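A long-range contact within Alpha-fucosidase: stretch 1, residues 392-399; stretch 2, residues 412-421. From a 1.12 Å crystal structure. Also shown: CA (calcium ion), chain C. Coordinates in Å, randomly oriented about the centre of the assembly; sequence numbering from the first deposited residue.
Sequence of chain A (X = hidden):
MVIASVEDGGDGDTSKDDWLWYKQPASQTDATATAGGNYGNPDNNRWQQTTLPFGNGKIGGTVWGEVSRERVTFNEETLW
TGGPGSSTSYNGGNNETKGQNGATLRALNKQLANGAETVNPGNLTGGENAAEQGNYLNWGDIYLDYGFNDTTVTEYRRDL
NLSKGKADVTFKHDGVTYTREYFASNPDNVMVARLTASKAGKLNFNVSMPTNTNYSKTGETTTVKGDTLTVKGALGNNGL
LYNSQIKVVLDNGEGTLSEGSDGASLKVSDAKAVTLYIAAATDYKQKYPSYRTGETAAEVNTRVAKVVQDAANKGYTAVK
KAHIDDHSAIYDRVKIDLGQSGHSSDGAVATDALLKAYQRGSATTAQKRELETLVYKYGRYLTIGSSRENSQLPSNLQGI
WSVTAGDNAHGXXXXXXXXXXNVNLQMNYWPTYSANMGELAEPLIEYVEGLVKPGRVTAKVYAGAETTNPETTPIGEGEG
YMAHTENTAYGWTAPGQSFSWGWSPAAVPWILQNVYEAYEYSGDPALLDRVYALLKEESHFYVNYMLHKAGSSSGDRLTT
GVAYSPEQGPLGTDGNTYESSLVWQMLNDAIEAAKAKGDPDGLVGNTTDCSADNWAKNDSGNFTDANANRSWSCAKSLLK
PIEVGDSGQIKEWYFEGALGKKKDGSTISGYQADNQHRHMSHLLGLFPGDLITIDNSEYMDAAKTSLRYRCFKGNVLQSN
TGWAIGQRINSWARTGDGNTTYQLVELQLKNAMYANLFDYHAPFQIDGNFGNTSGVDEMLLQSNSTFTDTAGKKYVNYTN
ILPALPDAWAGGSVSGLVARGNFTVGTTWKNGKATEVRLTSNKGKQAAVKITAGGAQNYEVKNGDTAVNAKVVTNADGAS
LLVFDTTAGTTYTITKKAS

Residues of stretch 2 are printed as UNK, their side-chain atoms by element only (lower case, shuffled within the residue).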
ATOM      1  N   GLN A 392       9.232  -7.683  -8.539  1.00  6.61           N
ATOM      2  CA  GLN A 392       9.782  -8.655  -7.608  1.00  6.59           C
ATOM      3  C   GLN A 392       9.363  -8.393  -6.167  1.00  6.37           C
ATOM      4  O   GLN A 392       9.323  -9.322  -5.367  1.00  6.94           O
ATOM      5  CB  GLN A 392      11.302  -8.712  -7.720  1.00  6.57           C
ATOM      6  CG  GLN A 392      11.779  -9.176  -9.082  1.00  7.55           C
ATOM      7  CD  GLN A 392      13.215  -9.618  -9.059  1.00  7.06           C
ATOM      8  OE1 GLN A 392      13.531 -10.689  -8.552  1.00  8.47           O
ATOM      9  NE2 GLN A 392      14.097  -8.792  -9.603  1.00  7.28           N
ATOM     10  N   LEU A 393       9.058  -7.137  -5.848  1.00  6.23           N
ATOM     11  CA  LEU A 393       8.691  -6.732  -4.496  1.00  6.01           C
ATOM     12  C   LEU A 393       7.468  -5.824  -4.536  1.00  6.04           C
ATOM     13  O   LEU A 393       7.254  -5.118  -5.521  1.00  5.92           O
ATOM     14  CB  LEU A 393       9.866  -6.017  -3.814  1.00  6.01           C
ATOM     15  CG  LEU A 393      11.058  -6.925  -3.481  1.00  6.19           C
ATOM     16  CD1 LEU A 393      12.291  -6.114  -3.121  1.00  7.36           C
ATOM     17  CD2 LEU A 393      10.725  -7.925  -2.382  1.00  7.10           C
ATOM     18  N   PRO A 394       6.665  -5.830  -3.456  1.00  6.16           N
ATOM     19  CA  PRO A 394       5.535  -4.915  -3.412  1.00  6.15           C
ATOM     20  C   PRO A 394       6.050  -3.496  -3.214  1.00  5.68           C
ATOM     21  O   PRO A 394       7.259  -3.287  -2.989  1.00  5.67           O
ATOM     22  CB  PRO A 394       4.747  -5.391  -2.187  1.00  6.94           C
ATOM     23  CG  PRO A 394       5.735  -6.081  -1.334  1.00  7.03           C
ATOM     24  CD  PRO A 394       6.780  -6.646  -2.235  1.00  6.25           C
ATOM     25  N   SER A 395       5.149  -2.526  -3.292  1.00  5.72           N
ATOM     26  CA  SER A 395       5.503  -1.161  -2.945  1.00  5.86           C
ATOM     27  C   SER A 395       6.001  -1.098  -1.497  1.00  5.70           C
ATOM     28  O   SER A 395       5.441  -1.743  -0.610  1.00  6.16           O
ATOM     29  CB  SER A 395       4.294  -0.252  -3.130  1.00  6.59           C
ATOM     30  OG  SER A 395       3.165  -0.812  -2.490  1.00  7.19           O
ATOM     31  N   ASN A 396       7.071  -0.338  -1.273  1.00  5.69           N
ATOM     32  CA  ASN A 396       7.598  -0.125   0.076  1.00  5.47           C
ATOM     33  C   ASN A 396       7.061   1.200   0.648  1.00  5.42           C
ATOM     34  O   ASN A 396       6.092   1.756   0.117  1.00  5.69           O
ATOM     35  CB  ASN A 396       9.143  -0.247   0.111  1.00  5.56           C
ATOM     36  CG  ASN A 396       9.853   0.780  -0.759  1.00  5.82           C
ATOM     37  OD1 ASN A 396       9.527   1.965  -0.739  1.00  5.76           O
ATOM     38  ND2 ASN A 396      10.872   0.327  -1.492  1.00  6.38           N
ATOM     39  N   LEU A 397       7.648   1.697   1.735  1.00  5.12           N
ATOM     40  CA  LEU A 397       7.158   2.935   2.353  1.00  5.38           C
ATOM     41  C   LEU A 397       7.175   4.129   1.399  1.00  5.41           C
ATOM     42  O   LEU A 397       6.493   5.127   1.652  1.00  5.86           O
ATOM     43  CB  LEU A 397       7.974   3.298   3.599  1.00  5.45           C
ATOM     44  CG  LEU A 397       7.711   2.539   4.896  1.00  5.49           C
ATOM     45  CD1 LEU A 397       8.681   3.017   5.954  1.00  5.81           C
ATOM     46  CD2 LEU A 397       6.274   2.734   5.367  1.00  6.22           C
ATOM     47  N   GLN A 398       7.951   4.022   0.320  1.00  5.45           N
ATOM     48  CA  GLN A 398       8.089   5.087  -0.667  1.00  5.74           C
ATOM     49  C   GLN A 398       7.736   4.620  -2.078  1.00  5.90           C
ATOM     50  O   GLN A 398       8.065   5.285  -3.060  1.00  5.89           O
ATOM     51  CB  GLN A 398       9.500   5.694  -0.604  1.00  5.73           C
ATOM     52  CG  GLN A 398       9.753   6.367   0.739  1.00  6.12           C
ATOM     53  CD  GLN A 398      11.117   7.021   0.875  1.00  5.88           C
ATOM     54  OE1 GLN A 398      11.751   7.404  -0.112  1.00  7.39           O
ATOM     55  NE2 GLN A 398      11.558   7.189   2.112  1.00  5.02           N
ATOM     56  N   GLY A 399       7.022   3.497  -2.163  1.00  6.06           N
ATOM     57  CA  GLY A 399       6.677   2.898  -3.446  1.00  6.34           C
ATOM     58  C   GLY A 399       7.915   2.220  -3.990  1.00  5.94           C
ATOM     59  O   GLY A 399       8.241   1.096  -3.598  1.00  6.06           O
ATOM     60  N   UNK A 412      20.269   6.563   7.028  1.00  8.04           N
ATOM     61  CA  UNK A 412      20.051   7.764   6.210  1.00  7.80           C
ATOM     62  C   UNK A 412      18.661   7.868   5.586  1.00  7.23           C
ATOM     63  O   UNK A 412      18.294   8.918   5.054  1.00  7.66           O
ATOM     64  c   UNK A 412      21.088   7.844   5.087  1.00  8.03           C
ATOM     65  c   UNK A 412      22.499   8.044   5.595  1.00  8.68           C
ATOM     66  o   UNK A 412      22.718   8.541   6.705  1.00 11.10           O
ATOM     67  n   UNK A 412      23.469   7.654   4.779  1.00  8.15           N
ATOM     68  N   UNK A 413      17.905   6.773   5.636  1.00  6.67           N
ATOM     69  CA  UNK A 413      16.596   6.702   4.991  1.00  6.73           C
ATOM     70  C   UNK A 413      15.547   6.436   6.060  1.00  7.06           C
ATOM     71  O   UNK A 413      15.693   5.493   6.832  1.00  6.41           O
ATOM     72  o   UNK A 413      17.518   6.002   2.885  1.00  6.85           O
ATOM     73  c   UNK A 413      16.603   5.612   3.915  1.00  6.86           C
ATOM     74  c   UNK A 413      15.221   5.403   3.313  1.00  7.26           C
ATOM     75  N   UNK A 414      14.486   7.270   6.115  1.00  7.29           N
ATOM     76  CA  UNK A 414      13.535   7.161   7.225  1.00  7.46           C
ATOM     77  C   UNK A 414      12.830   5.815   7.211  1.00  6.91           C
ATOM     78  O   UNK A 414      12.259   5.412   6.185  1.00  7.18           O
ATOM     79  c   UNK A 414      12.548   8.303   6.960  1.00  7.88           C
ATOM     80  c   UNK A 414      14.096   8.327   5.162  1.00  7.74           C
ATOM     81  c   UNK A 414      12.659   8.574   5.500  1.00  8.07           C
ATOM     82  N   UNK A 415      12.897   5.118   8.342  1.00  6.68           N
ATOM     83  CA  UNK A 415      12.333   3.771   8.482  1.00  6.56           C
ATOM     84  C   UNK A 415      12.834   2.823   7.392  1.00  6.48           C
ATOM     85  O   UNK A 415      12.158   1.854   7.047  1.00  6.41           O
ATOM     86  c   UNK A 415       9.644   6.008   9.304  1.00  7.65           C
ATOM     87  c   UNK A 415       9.237   6.529  10.552  1.00  8.72           C
ATOM     88  c   UNK A 415      10.796   3.793   8.523  1.00  6.97           C
ATOM     89  c   UNK A 415       8.827   8.025   8.280  1.00  8.68           C
ATOM     90  c   UNK A 415       8.628   7.788  10.681  1.00  8.88           C
ATOM     91  c   UNK A 415      10.224   4.719   9.547  1.00  7.80           C
ATOM     92  c   UNK A 415       8.430   8.514   9.536  1.00  9.05           C
ATOM     93  n   UNK A 415       9.557   5.599  11.505  1.00  8.97           N
ATOM     94  c   UNK A 415       9.431   6.773   8.150  1.00  7.87           C
ATOM     95  c   UNK A 415      10.143   4.512  10.891  1.00  8.67           C
ATOM     96  N   UNK A 416      14.020   3.114   6.858  1.00  6.30           N
ATOM     97  CA  UNK A 416      14.633   2.295   5.818  1.00  6.18           C
ATOM     98  C   UNK A 416      13.881   2.204   4.504  1.00  5.73           C
ATOM     99  O   UNK A 416      14.233   1.392   3.655  1.00  5.66           O
ATOM    100  N   UNK A 417      12.852   3.038   4.332  1.00  5.55           N
ATOM    101  CA  UNK A 417      11.903   2.921   3.211  1.00  5.73           C
ATOM    102  C   UNK A 417      11.483   1.458   3.038  1.00  5.29           C
ATOM    103  O   UNK A 417      11.445   0.920   1.930  1.00  5.77           O
ATOM    104  c   UNK A 417      12.485   3.509   1.921  1.00  5.91           C
ATOM    105  o   UNK A 417      11.491   3.568   0.907  1.00  6.33           O
ATOM    106  N   UNK A 418      11.169   0.831   4.164  1.00  5.47           N
ATOM    107  CA  UNK A 418      11.031  -0.617   4.238  1.00  5.30           C
ATOM    108  C   UNK A 418       9.596  -1.107   4.001  1.00  5.34           C
ATOM    109  O   UNK A 418       8.752  -0.382   3.458  1.00  5.56           O
ATOM    110  c   UNK A 418      11.632  -1.144   5.565  1.00  5.76           C
ATOM    111  o   UNK A 418       9.728  -0.183   6.632  1.00  5.84           O
ATOM    112  o   UNK A 418      11.255  -1.056   7.934  1.00  5.76           O
ATOM    113  c   UNK A 418      10.817  -0.761   6.798  1.00  5.62           C
ATOM    114  N   UNK A 419       9.345  -2.354   4.381  1.00  5.17           N
ATOM    115  CA  UNK A 419       8.004  -2.925   4.391  1.00  5.32           C
ATOM    116  C   UNK A 419       7.528  -2.883   5.840  1.00  5.53           C
ATOM    117  O   UNK A 419       7.954  -3.689   6.671  1.00  5.61           O
ATOM    118  c   UNK A 419       8.613  -4.367   2.410  1.00  5.99           C
ATOM    119  c   UNK A 419       9.901  -4.848   2.201  1.00  6.31           C
ATOM    120  c   UNK A 419       8.460  -3.851   0.045  1.00  7.72           C
ATOM    121  c   UNK A 419       8.024  -4.335   3.791  1.00  5.97           C
ATOM    122  c   UNK A 419       7.902  -3.851   1.323  1.00  6.39           C
ATOM    123  c   UNK A 419      10.464  -4.849   0.929  1.00  7.63           C
ATOM    124  c   UNK A 419       9.746  -4.351  -0.150  1.00  7.91           C
ATOM    125  N   UNK A 420       6.679  -1.901   6.147  1.00  5.68           N
ATOM    126  CA  UNK A 420       6.221  -1.654   7.514  1.00  5.56           C
ATOM    127  C   UNK A 420       4.834  -2.250   7.638  1.00  5.31           C
ATOM    128  O   UNK A 420       3.855  -1.674   7.150  1.00  5.51           O
ATOM    129  c   UNK A 420       7.180   0.260   8.879  1.00  5.88           C
ATOM    130  n   UNK A 420       8.973   0.763  10.041  1.00  8.46           N
ATOM    131  n   UNK A 420       6.835   0.643  10.159  1.00  7.67           N
ATOM    132  c   UNK A 420       8.527   0.340   8.816  1.00  4.52           C
ATOM    133  c   UNK A 420       6.188  -0.153   7.838  1.00  6.11           C
ATOM    134  c   UNK A 420       7.932   0.946  10.832  1.00  5.16           C
ATOM    135  N   UNK A 421       4.751  -3.407   8.283  1.00  5.44           N
ATOM    136  CA  UNK A 421       3.605  -4.293   8.119  1.00  5.88           C
ATOM    137  C   UNK A 421       2.607  -4.231   9.274  1.00  5.92           C
ATOM    138  O   UNK A 421       1.875  -5.186   9.520  1.00  6.03           O
ATOM    139  s   UNK A 421       3.949  -8.102   6.491  1.00  6.66           S
ATOM    140  c   UNK A 421       4.105  -5.722   7.863  1.00  6.18           C
ATOM    141  c   UNK A 421       3.153  -6.599   7.067  1.00  6.94           C
ATOM    142  c   UNK A 421       4.024  -9.042   8.016  1.00  7.02           C
TER
HETATM  143 CA    CA C 899       8.058  -2.798  -6.618  1.00  8.30          CA

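Position 412 carries two side-chain carbons, the second bonded to one oxygen and one nitrogen. That is a primary amide on a short stem, hence Asn 412; it lies out of reach of stretch 1.

Position 413 has a CB that bears one oxygen and one carbon. A branched hydroxyl identifies Thr 413, whose part in the contact is slight.

At 414 three carbons close a ring onto the backbone N, which only proline does. Pro 414 adds a modest contact, its backbone O lying 4.3 Å from Leu 397 CD1.

Position 415 shows one carbon followed by fused five- and six-membered rings holding eight carbons and one nitrogen, an indole. Its CB points toward stretch 1 and comes within 3.4 Å of Leu 397 CD1. This is Trp 415, with phi/psi of 53/26°.

No side-chain atom exists at 416, so the residue is Gly 416. Its phi of 63° is of the sign that glycine tolerates well. Backbone bonds tighten the loop here: Gly 416 N donates to Thr 413 O at 2.9 Å.

Position 417 has one carbon and then one oxygen, the oxygen 3.0 Å from Asn 396 OD1 and 3.3 Å from Gln 398 CB. A lone hydroxymethyl group means Ser 417. With chi1 at -171° (t), its OG donates a hydrogen bond to Asn 396 OD1.

Position 418 holds two carbons, the second carrying two oxygens: a carboxylate one methylene from the backbone, so Asp 418. Its CA-to-CB bond points away from stretch 1, yet the end of the side chain comes nearer, with OD1 3.4 Å from Leu 397 CD1. Its backbone O accepts a hydrogen bond from Leu 397 N at 2.9 Å, with an N-H...O angle of 137°.

Position 419 has one carbon and a ring of six carbons with no further atom, which excludes tyrosine and gives Phe 419. Although CA-to-CB points away, the ring returns to stretch 1. Pro 394 O lies at the ring edge, near its plane, 3.3 Å from CE2, and Pro 394 CG is 3.8 Å from the same atom. Leu 393 CB approaches CZ at 4.0 Å.

Position 420 carries one carbon and a five-membered ring of three carbons and two nitrogens, an imidazole: His 420. Its CB is 3.8 Å from Leu 397 CD2.

Position 421 is an unbranched chain of two carbons, sulfur and a terminal carbon, so Met 421, which makes no contact here.

The contact, burying 511 Å² in all, centres on the type I turn from Asn 396 to Gly 399. Asn 396 OD1 accepts from both Gln 398 N (2.8 Å) and Ser 417 OG, so one carbonyl oxygen joins the turn to the opposing loop. The bond from Leu 397 N to Asp 418 O ties the two backbones together. Around these polar links, Leu 397 packs against Trp 415 and His 420, while Phe 419 covers Leu 393 and Pro 394.

Stretch 2, residues 412-421: NTPWGSDFHM
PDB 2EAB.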